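Local coordinates for spindle assembly abnormal protein 6 homolog (Drosophila melanogaster, PDB 5AL7), which forms the central scaffold of the centriole cartwheel, sets its ninefold symmetry, and is required for centriole assembly and centrosome duplication, at residues Ser47-Ala52 with Thr66-Gln71; Phe57-Gln62 with Val79-Phe84; Asp70-Tyr75 with Phe166-Met171; Tyr75-Asp80 with Leu152-Arg157. The protein carries 1 engineered substitution. All coordinates share one frame; numbering follows the deposited sequence.

Contact 1 (Ser47-Ala52 with Thr66-Gln71)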
# COMPACT_ATOMS: atom_id res chain seq x y z
N SER A 47 -3.30 -12.93 -15.44
CA SER A 47 -2.80 -13.26 -14.10
C SER A 47 -3.54 -12.47 -13.02
O SER A 47 -3.46 -11.23 -13.00
CB SER A 47 -1.30 -12.98 -13.95
OG SER A 47 -0.53 -14.05 -14.46
N CYS A 48 -4.22 -13.19 -12.14
CA CYS A 48 -4.96 -12.58 -11.05
C CYS A 48 -4.42 -13.01 -9.69
O CYS A 48 -3.58 -13.90 -9.59
CB CYS A 48 -6.44 -12.95 -11.14
SG CYS A 48 -7.29 -12.35 -12.62
N LEU A 49 -4.93 -12.37 -8.65
CA LEU A 49 -4.63 -12.68 -7.26
C LEU A 49 -5.93 -13.03 -6.58
O LEU A 49 -6.87 -12.22 -6.58
CB LEU A 49 -3.98 -11.50 -6.55
CG LEU A 49 -2.57 -11.10 -6.95
CD1 LEU A 49 -2.32 -9.70 -6.47
CD2 LEU A 49 -1.56 -12.07 -6.33
N LEU A 50 -5.99 -14.23 -6.01
CA LEU A 50 -7.19 -14.65 -5.32
C LEU A 50 -7.04 -14.62 -3.81
O LEU A 50 -6.03 -15.07 -3.24
CB LEU A 50 -7.60 -16.04 -5.77
CG LEU A 50 -9.03 -16.35 -5.33
CD1 LEU A 50 -9.76 -17.00 -6.47
CD2 LEU A 50 -9.06 -17.26 -4.11
N TYR A 51 -8.08 -14.05 -3.19
CA TYR A 51 -8.24 -13.90 -1.75
C TYR A 51 -9.50 -14.62 -1.30
O TYR A 51 -10.60 -14.21 -1.67
CB TYR A 51 -8.37 -12.43 -1.37
CG TYR A 51 -7.25 -11.53 -1.81
CD1 TYR A 51 -7.28 -10.91 -3.06
CD2 TYR A 51 -6.17 -11.29 -0.99
CE1 TYR A 51 -6.25 -10.07 -3.46
CE2 TYR A 51 -5.14 -10.46 -1.38
CZ TYR A 51 -5.18 -9.85 -2.61
OH TYR A 51 -4.15 -9.03 -2.99
N ALA A 52 -9.36 -15.65 -0.48
CA ALA A 52 -10.55 -16.38 -0.05
C ALA A 52 -10.73 -16.31 1.47
O ALA A 52 -9.89 -16.84 2.22
CB ALA A 52 -10.48 -17.83 -0.52
N THR A 66 -8.40 -10.12 -8.00
CA THR A 66 -7.81 -8.86 -8.47
C THR A 66 -6.88 -9.09 -9.66
O THR A 66 -6.20 -10.11 -9.72
CB THR A 66 -7.01 -8.15 -7.36
OG1 THR A 66 -5.89 -8.96 -6.97
CG2 THR A 66 -7.88 -7.87 -6.15
N GLU A 67 -6.88 -8.19 -10.63
CA GLU A 67 -5.90 -8.33 -11.71
C GLU A 67 -4.53 -7.90 -11.19
O GLU A 67 -4.37 -6.78 -10.73
CB GLU A 67 -6.30 -7.51 -12.92
CG GLU A 67 -7.48 -8.08 -13.65
CD GLU A 67 -7.73 -7.37 -14.96
OE1 GLU A 67 -6.74 -7.14 -15.71
OE2 GLU A 67 -8.91 -7.07 -15.23
N LYS A 68 -3.55 -8.78 -11.30
CA LYS A 68 -2.23 -8.54 -10.72
C LYS A 68 -1.64 -7.20 -11.13
O LYS A 68 -1.12 -6.47 -10.30
CB LYS A 68 -1.27 -9.65 -11.13
CG LYS A 68 -0.00 -9.73 -10.29
CD LYS A 68 0.96 -10.74 -10.89
CE LYS A 68 2.30 -10.78 -10.18
NZ LYS A 68 3.23 -11.72 -10.89
N SER A 69 -1.77 -6.88 -12.42
CA SER A 69 -1.22 -5.66 -13.01
C SER A 69 -1.88 -4.39 -12.46
O SER A 69 -1.23 -3.34 -12.33
CB SER A 69 -1.38 -5.72 -14.53
OG SER A 69 -2.75 -5.71 -14.88
N ASP A 70 -3.16 -4.47 -12.16
CA ASP A 70 -3.88 -3.35 -11.55
C ASP A 70 -4.91 -3.89 -10.57
O ASP A 70 -6.02 -4.27 -10.97
CB ASP A 70 -4.57 -2.48 -12.60
CG ASP A 70 -5.01 -1.12 -12.05
OD1 ASP A 70 -5.15 -1.00 -10.82
OD2 ASP A 70 -5.23 -0.18 -12.84
N GLN A 71 -4.56 -3.88 -9.28
CA GLN A 71 -5.42 -4.48 -8.27
C GLN A 71 -6.68 -3.67 -8.04
O GLN A 71 -7.55 -4.09 -7.28
CB GLN A 71 -4.66 -4.68 -6.96
CG GLN A 71 -3.65 -5.82 -7.02
CD GLN A 71 -3.38 -6.45 -5.66
OE1 GLN A 71 -4.12 -7.34 -5.21
NE2 GLN A 71 -2.30 -6.01 -5.01
O HOH W 1 -3.40 -8.56 -14.99
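L49 and T66 are a hydrogen-bonded pair in an antiparallel beta hairpin. Strands 44-55 and 60-67 form this hairpin in the N-terminal head domain. L49 N donates to T66 O at 2.8 Å, and T66 N donates back to L49 O. The side chains of L49 and T66 share one face of the sheet, and here the packing is close. T66 OG1 lies between its backbone N and carbonyl carbon (chi1 64°), beside L49 CB. Q71 folds its amide over this face. Its OE1 is gripped by two hydroxyls. Y51 OH donates to Q71 OE1 at 2.8 Å, in the amide plane and on a lone pair. T66 OG1 donates to Q71 OE1 at 3.0 Å, tilted 17° from that plane. The Y51 ring and the Q71 amide are nearly coplanar, 7° apart, so OE1 meets the ring at its edge. L49 CD1 packs on Q71 CD at 3.5 Å. M171 of helix 161-187 touches both Y51 and Q71.

The other end is looser. A type I turn runs from E67 to D70. K68 N donates to S47 O at 3.0 Å, and K68 CB rests near the same oxygen. The rest of the K68 chain is extended and leads away to a salt bridge with E31. One water lies on this side: it is 2.9 Å from S69 OG and donates a weak bond to S47 O.

Contact 2 (Phe57-Gln62 with Val79-Phe84)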
# COMPACT_ATOMS: atom_id res chain seq x y z
N PHE A 57 -18.16 -16.38 13.03
CA PHE A 57 -19.39 -16.41 13.82
C PHE A 57 -20.68 -16.49 13.00
O PHE A 57 -21.76 -16.67 13.56
CB PHE A 57 -19.42 -15.19 14.75
CG PHE A 57 -19.49 -13.87 14.05
CD1 PHE A 57 -20.70 -13.34 13.65
CD2 PHE A 57 -18.34 -13.13 13.82
CE1 PHE A 57 -20.77 -12.12 13.04
CE2 PHE A 57 -18.41 -11.90 13.21
CZ PHE A 57 -19.62 -11.40 12.81
N LYS A 58 -20.58 -16.29 11.69
CA LYS A 58 -21.75 -16.39 10.82
C LYS A 58 -21.40 -16.99 9.46
O LYS A 58 -20.25 -16.93 9.03
CB LYS A 58 -22.40 -15.02 10.65
CG LYS A 58 -21.54 -13.98 9.94
CD LYS A 58 -22.34 -12.71 9.74
CE LYS A 58 -21.51 -11.59 9.14
NZ LYS A 58 -22.32 -10.35 8.91
N GLU A 59 -22.38 -17.59 8.80
CA GLU A 59 -22.15 -18.13 7.46
C GLU A 59 -22.02 -17.00 6.47
O GLU A 59 -23.01 -16.39 6.05
CB GLU A 59 -23.29 -19.07 7.05
CG GLU A 59 -23.38 -20.28 7.94
CD GLU A 59 -24.57 -21.13 7.62
OE1 GLU A 59 -25.50 -20.61 6.97
OE2 GLU A 59 -24.59 -22.29 8.07
N LEU A 60 -20.77 -16.67 6.16
CA LEU A 60 -20.48 -15.63 5.19
C LEU A 60 -19.15 -15.88 4.51
O LEU A 60 -18.10 -15.91 5.16
CB LEU A 60 -20.50 -14.26 5.85
CG LEU A 60 -20.30 -13.08 4.90
CD1 LEU A 60 -21.41 -13.02 3.86
CD2 LEU A 60 -20.26 -11.81 5.71
N LEU A 61 -19.19 -16.04 3.20
CA LEU A 61 -17.99 -16.31 2.43
C LEU A 61 -17.74 -15.22 1.39
O LEU A 61 -18.66 -14.81 0.68
CB LEU A 61 -18.09 -17.66 1.73
CG LEU A 61 -17.01 -17.95 0.69
CD1 LEU A 61 -15.68 -18.29 1.34
CD2 LEU A 61 -17.47 -19.05 -0.23
N GLN A 62 -16.50 -14.77 1.30
CA GLN A 62 -16.17 -13.84 0.23
C GLN A 62 -14.91 -14.27 -0.52
O GLN A 62 -13.90 -14.66 0.10
CB GLN A 62 -15.99 -12.42 0.75
CG GLN A 62 -16.14 -11.40 -0.36
CD GLN A 62 -15.68 -10.03 0.05
OE1 GLN A 62 -14.49 -9.81 0.28
NE2 GLN A 62 -16.60 -9.09 0.11
N VAL A 79 -21.18 -14.89 -0.76
CA VAL A 79 -22.30 -15.79 -0.53
C VAL A 79 -22.54 -15.99 0.97
O VAL A 79 -21.64 -16.36 1.71
CB VAL A 79 -22.10 -17.16 -1.25
CG1 VAL A 79 -20.67 -17.65 -1.14
CG2 VAL A 79 -23.09 -18.20 -0.72
N ASP A 80 -23.77 -15.70 1.40
CA ASP A 80 -24.18 -15.90 2.78
C ASP A 80 -25.15 -17.07 2.86
O ASP A 80 -25.23 -17.87 1.93
CB ASP A 80 -24.81 -14.63 3.35
CG ASP A 80 -25.97 -14.14 2.51
OD1 ASP A 80 -27.08 -14.69 2.63
OD2 ASP A 80 -25.78 -13.17 1.74
N SER A 81 -25.89 -17.19 3.97
CA SER A 81 -26.82 -18.30 4.16
C SER A 81 -27.92 -18.36 3.11
O SER A 81 -28.17 -19.42 2.52
CB SER A 81 -27.46 -18.24 5.55
OG SER A 81 -26.51 -18.53 6.55
N ALA A 82 -28.59 -17.24 2.89
CA ALA A 82 -29.68 -17.19 1.93
C ALA A 82 -29.17 -17.49 0.52
O ALA A 82 -29.70 -18.36 -0.19
CB ALA A 82 -30.36 -15.83 1.99
N SER A 83 -28.09 -16.80 0.14
CA SER A 83 -27.46 -16.99 -1.16
C SER A 83 -27.11 -18.44 -1.34
O SER A 83 -27.32 -19.02 -2.41
CB SER A 83 -26.19 -16.15 -1.30
OG SER A 83 -26.45 -14.77 -1.14
N PHE A 84 -26.58 -19.04 -0.27
CA PHE A 84 -26.18 -20.43 -0.33
C PHE A 84 -27.37 -21.34 -0.53
O PHE A 84 -27.26 -22.36 -1.19
CB PHE A 84 -25.44 -20.84 0.92
CG PHE A 84 -25.12 -22.30 0.96
CD1 PHE A 84 -24.22 -22.84 0.04
CD2 PHE A 84 -25.73 -23.14 1.88
CE1 PHE A 84 -23.93 -24.20 0.06
CE2 PHE A 84 -25.44 -24.48 1.91
CZ PHE A 84 -24.54 -25.02 0.99
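L61 and V79 face each other as a hydrogen-bonded pair where strands 60-67 and 70-80 form an antiparallel hairpin. L61 N donates to V79 O at 2.9 Å, and V79 N donates to L61 O at 2.9 Å. The two side chains lie on the same face of the sheet. L61 CD2 touches V79 CG1 at 3.6 Å. L61 CG is anti to its backbone N (chi1 170°), and CG too lies close to that methyl. Next to this pair, L60 CD1 rests on D80 CB at 3.8 Å. E59 reaches S81 with an extended chain. S81 OG donates to E59 OE1, but the modelled separation is too short to be trusted in detail.

The next shell covers L61 and V79. F100 of helix 97-113 packs on both, and I101 adds to the cover of L61. D80 is the N-cap of helix 81-90. Its OD1 accepts weak bonds from A82 N and S83 N, while F84 N donates to D80 O at 2.8 Å and closes the first turn. F84 then sets its ring against F97 edge-to-face.

The chemistry changes along the contact. Backbone bonds and apolar contact hold the buried L61-V79 end. Towards the surface, polar side chains take over at the switch from strand to helix. The D80 carboxylate sits at the helix N-terminus, where the helix dipole probably favours its charge.

Contact 3 (Asp70-Tyr75 with Phe166-Met171); sequences DQRRMY and FYINSM
The Y167 ring meets M74 obliquely. M74 SD lies 5.1 Å from the Y167 ring centroid, 57° off the ring normal, in a Met-aromatic contact. The nearest ring atom to this sulfur is Y167 CD2. One face of the Y167 ring is taken by F166 CD2, which stands 3.6 Å above the plane over its centre. R64 makes a cation-pi contact with the same ring, and the hydroxyl is hydrogen-bonded to M17 N. The F166 ring has S170 OG over the centre of one face and Y167 CE1 at its edge. The R72 guanidinium takes D70 OD1 at its edge, in plane. M74 CG is anti to the backbone N (chi1 -161°), and the chain then bends at chi3 to bring CE within 4.0 Å of Y167 CB.

This is where the head domain joins the long helix 161-187, which runs on into the dimerising coiled coil. I168 is the middle of the seam. Its CD1 touches Q71 O at 3.6 Å and R72 CG at 3.8 Å. On the next turn, M171 SD and CE both approach Q71 OE1, the oxygen hydrogen-bonded to Y51 OH. I168 also packs on I168 of the second subunit.

D70 and R72 hold the corner of the chain before M74. R72 N donates to D70 OD1 in an Asx turn, from above the carboxylate plane. R72 NE, side-on, uses the syn lone pair of D70 OD1 at 3.0 Å. R72 NH2 makes a salt bridge to D70 OD2 at 2.9 Å, on the syn side. N169 of the second subunit packs on both D70 and R72.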
# COMPACT_ATOMS: atom_id res chain seq x y z
N ASP A 70 -3.16 -4.47 -12.16
CA ASP A 70 -3.88 -3.35 -11.55
C ASP A 70 -4.91 -3.89 -10.57
O ASP A 70 -6.02 -4.27 -10.97
CB ASP A 70 -4.57 -2.48 -12.60
CG ASP A 70 -5.01 -1.12 -12.05
OD1 ASP A 70 -5.15 -1.00 -10.82
OD2 ASP A 70 -5.23 -0.18 -12.84
N GLN A 71 -4.56 -3.88 -9.28
CA GLN A 71 -5.42 -4.48 -8.27
C GLN A 71 -6.68 -3.67 -8.04
O GLN A 71 -7.55 -4.09 -7.28
CB GLN A 71 -4.66 -4.68 -6.96
CG GLN A 71 -3.65 -5.82 -7.02
CD GLN A 71 -3.38 -6.45 -5.66
OE1 GLN A 71 -4.12 -7.34 -5.21
NE2 GLN A 71 -2.30 -6.01 -5.01
N ARG A 72 -6.80 -2.52 -8.70
CA ARG A 72 -8.02 -1.72 -8.69
C ARG A 72 -9.12 -2.43 -9.47
O ARG A 72 -10.30 -2.12 -9.32
CB ARG A 72 -7.77 -0.34 -9.28
CG ARG A 72 -6.85 0.52 -8.46
CD ARG A 72 -6.70 1.87 -9.10
NE ARG A 72 -5.96 1.80 -10.35
CZ ARG A 72 -5.84 2.83 -11.18
NH1 ARG A 72 -6.43 3.98 -10.88
NH2 ARG A 72 -5.15 2.71 -12.31
N ARG A 73 -8.71 -3.31 -10.37
CA ARG A 73 -9.64 -4.14 -11.14
C ARG A 73 -10.09 -5.34 -10.30
O ARG A 73 -9.48 -6.41 -10.35
CB ARG A 73 -9.01 -4.61 -12.46
CG ARG A 73 -8.35 -3.49 -13.29
CD ARG A 73 -8.50 -3.77 -14.79
NE ARG A 73 -9.57 -2.99 -15.40
CZ ARG A 73 -10.26 -3.35 -16.48
NH1 ARG A 73 -10.01 -4.51 -17.08
NH2 ARG A 73 -11.22 -2.56 -16.95
N MET A 74 -11.13 -5.12 -9.49
CA MET A 74 -11.57 -6.09 -8.50
C MET A 74 -12.95 -6.67 -8.76
O MET A 74 -13.90 -5.95 -9.07
CB MET A 74 -11.54 -5.45 -7.11
CG MET A 74 -11.53 -6.42 -5.96
SD MET A 74 -11.32 -5.53 -4.42
CE MET A 74 -9.58 -5.10 -4.53
N TYR A 75 -13.06 -7.98 -8.58
CA TYR A 75 -14.30 -8.73 -8.79
C TYR A 75 -14.57 -9.52 -7.53
O TYR A 75 -13.69 -10.21 -7.02
CB TYR A 75 -14.20 -9.65 -10.01
CG TYR A 75 -13.70 -8.92 -11.22
CD1 TYR A 75 -14.58 -8.21 -12.04
CD2 TYR A 75 -12.35 -8.90 -11.53
CE1 TYR A 75 -14.11 -7.53 -13.16
CE2 TYR A 75 -11.89 -8.21 -12.64
CZ TYR A 75 -12.77 -7.53 -13.46
OH TYR A 75 -12.29 -6.85 -14.55
N PHE A 166 -11.40 0.44 0.05
CA PHE A 166 -11.26 -0.19 1.36
C PHE A 166 -10.18 -1.28 1.33
O PHE A 166 -9.29 -1.32 2.19
CB PHE A 166 -12.59 -0.79 1.81
CG PHE A 166 -12.48 -1.68 3.02
CD1 PHE A 166 -12.41 -1.13 4.29
CD2 PHE A 166 -12.43 -3.06 2.88
CE1 PHE A 166 -12.30 -1.94 5.41
CE2 PHE A 166 -12.31 -3.88 3.99
CZ PHE A 166 -12.25 -3.32 5.25
N TYR A 167 -10.28 -2.20 0.37
CA TYR A 167 -9.31 -3.29 0.33
C TYR A 167 -7.90 -2.85 -0.07
O TYR A 167 -6.90 -3.32 0.48
CB TYR A 167 -9.82 -4.40 -0.59
CG TYR A 167 -10.96 -5.18 0.02
CD1 TYR A 167 -10.77 -5.96 1.16
CD2 TYR A 167 -12.23 -5.14 -0.55
CE1 TYR A 167 -11.81 -6.67 1.72
CE2 TYR A 167 -13.27 -5.85 0.01
CZ TYR A 167 -13.06 -6.62 1.14
OH TYR A 167 -14.11 -7.32 1.69
N ILE A 168 -7.79 -1.93 -1.01
CA ILE A 168 -6.47 -1.47 -1.42
C ILE A 168 -5.82 -0.62 -0.31
O ILE A 168 -4.61 -0.73 -0.06
CB ILE A 168 -6.54 -0.69 -2.77
CG1 ILE A 168 -6.60 -1.69 -3.92
CG2 ILE A 168 -5.34 0.19 -2.97
CD1 ILE A 168 -7.30 -1.18 -5.10
N ASN A 169 -6.62 0.17 0.40
CA ASN A 169 -6.11 0.92 1.54
C ASN A 169 -5.63 -0.01 2.65
O ASN A 169 -4.55 0.19 3.21
CB ASN A 169 -7.18 1.86 2.09
CG ASN A 169 -6.66 2.73 3.22
OD1 ASN A 169 -5.87 3.63 3.00
ND2 ASN A 169 -7.13 2.47 4.43
N SER A 170 -6.44 -1.03 2.93
CA SER A 170 -6.06 -2.02 3.93
C SER A 170 -4.76 -2.71 3.55
O SER A 170 -3.88 -2.92 4.39
CB SER A 170 -7.16 -3.04 4.11
OG SER A 170 -8.35 -2.40 4.51
N MET A 171 -4.65 -3.06 2.28
CA MET A 171 -3.46 -3.75 1.82
C MET A 171 -2.25 -2.84 1.97
O MET A 171 -1.19 -3.31 2.36
CB MET A 171 -3.63 -4.21 0.38
CG MET A 171 -4.52 -5.42 0.25
SD MET A 171 -4.53 -6.15 -1.40
CE MET A 171 -5.69 -5.11 -2.29

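Contact 4 (Tyr75-Asp80 with Leu152-Arg157)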
# COMPACT_ATOMS: atom_id res chain seq x y z
N TYR A 75 -13.06 -7.98 -8.58
CA TYR A 75 -14.30 -8.73 -8.79
C TYR A 75 -14.57 -9.52 -7.53
O TYR A 75 -13.69 -10.21 -7.02
CB TYR A 75 -14.20 -9.65 -10.01
CG TYR A 75 -13.70 -8.92 -11.22
CD1 TYR A 75 -14.58 -8.21 -12.04
CD2 TYR A 75 -12.35 -8.90 -11.53
CE1 TYR A 75 -14.11 -7.53 -13.16
CE2 TYR A 75 -11.89 -8.21 -12.64
CZ TYR A 75 -12.77 -7.53 -13.46
OH TYR A 75 -12.29 -6.85 -14.55
N ILE A 76 -15.77 -9.33 -6.98
CA ILE A 76 -16.07 -9.90 -5.67
C ILE A 76 -17.27 -10.82 -5.73
O ILE A 76 -18.29 -10.48 -6.32
CB ILE A 76 -16.34 -8.79 -4.64
CG1 ILE A 76 -15.11 -7.90 -4.48
CG2 ILE A 76 -16.75 -9.39 -3.31
CD1 ILE A 76 -15.26 -6.83 -3.44
N THR A 77 -17.13 -11.99 -5.10
CA THR A 77 -18.24 -12.91 -4.90
C THR A 77 -18.54 -13.09 -3.41
O THR A 77 -17.69 -13.55 -2.64
CB THR A 77 -17.95 -14.29 -5.52
OG1 THR A 77 -18.02 -14.19 -6.94
CG2 THR A 77 -18.98 -15.28 -5.08
N THR A 78 -19.75 -12.73 -3.01
CA THR A 78 -20.12 -12.87 -1.60
C THR A 78 -21.34 -13.75 -1.42
O THR A 78 -22.43 -13.40 -1.88
CB THR A 78 -20.39 -11.51 -0.94
OG1 THR A 78 -19.35 -10.58 -1.29
CG2 THR A 78 -20.44 -11.66 0.58
N VAL A 79 -21.18 -14.89 -0.76
CA VAL A 79 -22.30 -15.79 -0.53
C VAL A 79 -22.54 -15.99 0.97
O VAL A 79 -21.64 -16.36 1.71
CB VAL A 79 -22.10 -17.16 -1.25
CG1 VAL A 79 -20.67 -17.65 -1.14
CG2 VAL A 79 -23.09 -18.20 -0.72
N ASP A 80 -23.77 -15.70 1.40
CA ASP A 80 -24.18 -15.90 2.78
C ASP A 80 -25.15 -17.07 2.86
O ASP A 80 -25.23 -17.87 1.93
CB ASP A 80 -24.81 -14.63 3.35
CG ASP A 80 -25.97 -14.14 2.51
OD1 ASP A 80 -27.08 -14.69 2.63
OD2 ASP A 80 -25.78 -13.17 1.74
N LEU A 152 -19.02 -25.66 -10.37
CA LEU A 152 -19.67 -24.64 -9.55
C LEU A 152 -19.70 -23.30 -10.26
O LEU A 152 -18.71 -22.88 -10.85
CB LEU A 152 -18.97 -24.53 -8.20
CG LEU A 152 -19.56 -23.58 -7.17
CD1 LEU A 152 -20.91 -24.09 -6.69
CD2 LEU A 152 -18.58 -23.42 -6.01
N SER A 153 -20.85 -22.63 -10.22
CA SER A 153 -21.01 -21.32 -10.83
C SER A 153 -21.53 -20.27 -9.80
O SER A 153 -22.71 -20.28 -9.43
CB SER A 153 -21.95 -21.45 -12.03
OG SER A 153 -22.09 -20.24 -12.72
N LEU A 154 -20.66 -19.37 -9.34
CA LEU A 154 -21.02 -18.38 -8.31
C LEU A 154 -21.29 -16.99 -8.88
O LEU A 154 -20.52 -16.48 -9.69
CB LEU A 154 -19.90 -18.26 -7.26
CG LEU A 154 -19.57 -19.46 -6.39
CD1 LEU A 154 -18.27 -19.21 -5.66
CD2 LEU A 154 -20.69 -19.76 -5.44
N PRO A 155 -22.36 -16.32 -8.41
CA PRO A 155 -22.69 -14.97 -8.87
C PRO A 155 -21.63 -13.96 -8.44
O PRO A 155 -21.43 -13.74 -7.24
CB PRO A 155 -24.04 -14.67 -8.19
CG PRO A 155 -24.52 -15.97 -7.67
CD PRO A 155 -23.30 -16.79 -7.39
N CYS A 156 -20.90 -13.44 -9.42
CA CYS A 156 -19.80 -12.51 -9.19
C CYS A 156 -20.13 -11.08 -9.58
O CYS A 156 -20.90 -10.83 -10.50
CB CYS A 156 -18.57 -12.97 -9.95
SG CYS A 156 -17.08 -12.41 -9.22
N ARG A 157 -19.51 -10.13 -8.90
CA ARG A 157 -19.84 -8.73 -9.04
C ARG A 157 -18.61 -7.89 -9.33
O ARG A 157 -17.49 -8.24 -8.92
CB ARG A 157 -20.52 -8.25 -7.75
CG ARG A 157 -21.14 -6.88 -7.79
CD ARG A 157 -20.97 -6.20 -6.44
NE ARG A 157 -21.98 -5.17 -6.18
CZ ARG A 157 -21.91 -3.93 -6.66
NH1 ARG A 157 -20.90 -3.57 -7.44
NH2 ARG A 157 -22.87 -3.06 -6.38
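I76 and R157 are a hydrogen-bonded antiparallel pair, with the short strand axes 4.6 Å apart at their closest and 136° between their directions. I76 N donates to R157 O at 2.8 Å, and R157 N donates to I76 O at 2.9 Å. Y75 CA adds a CA-H...O contact to R157 O.

T77 carries most of the side-chain contact. Its CG2 is anti to the backbone N and packs on L154 CB at 3.8 Å, with the two side chains at about a right angle. T77 OG1 is on the other branch, close to C156, and gives a weak bond to P155 O at 3.5 Å. C156 SG also lies 4.1 Å from Y75 CB. R157 keeps its CB near I76 O, but its chain bends away and the guanidinium bonds to S12 OG.

L154 lies against F100 of helix 97-113. The other edge of strand 70-80 pairs with strand 60-67, so this contact joins that hairpin to strand 149-158 within the head-domain sheet. The chemistry shifts as the strands diverge. Paired amides hold the I76-R157 end; past it the strands are held by side chains, mainly the two branches of T77.

All four contacts use strand 70-80 or its first residues. Contacts 1, 2 and 4 join neighbouring strands of the head-domain sheet, while contact 3 sets that sheet against helix 161-187. Contacts 3 and 4 are buried; contacts 1 and 2 are partly so. The strand pairs rest on backbone bonds, but contact 3 has no hydrogen bond across it and relies on methionine, isoleucine and tyrosine packing. Contacts 1 and 3 share D70 and Q71, with centres about 9 Å apart, and both touch the second subunit. Contacts 2 and 4 share V79 and D80 and reach no other chain. F100 packs on both.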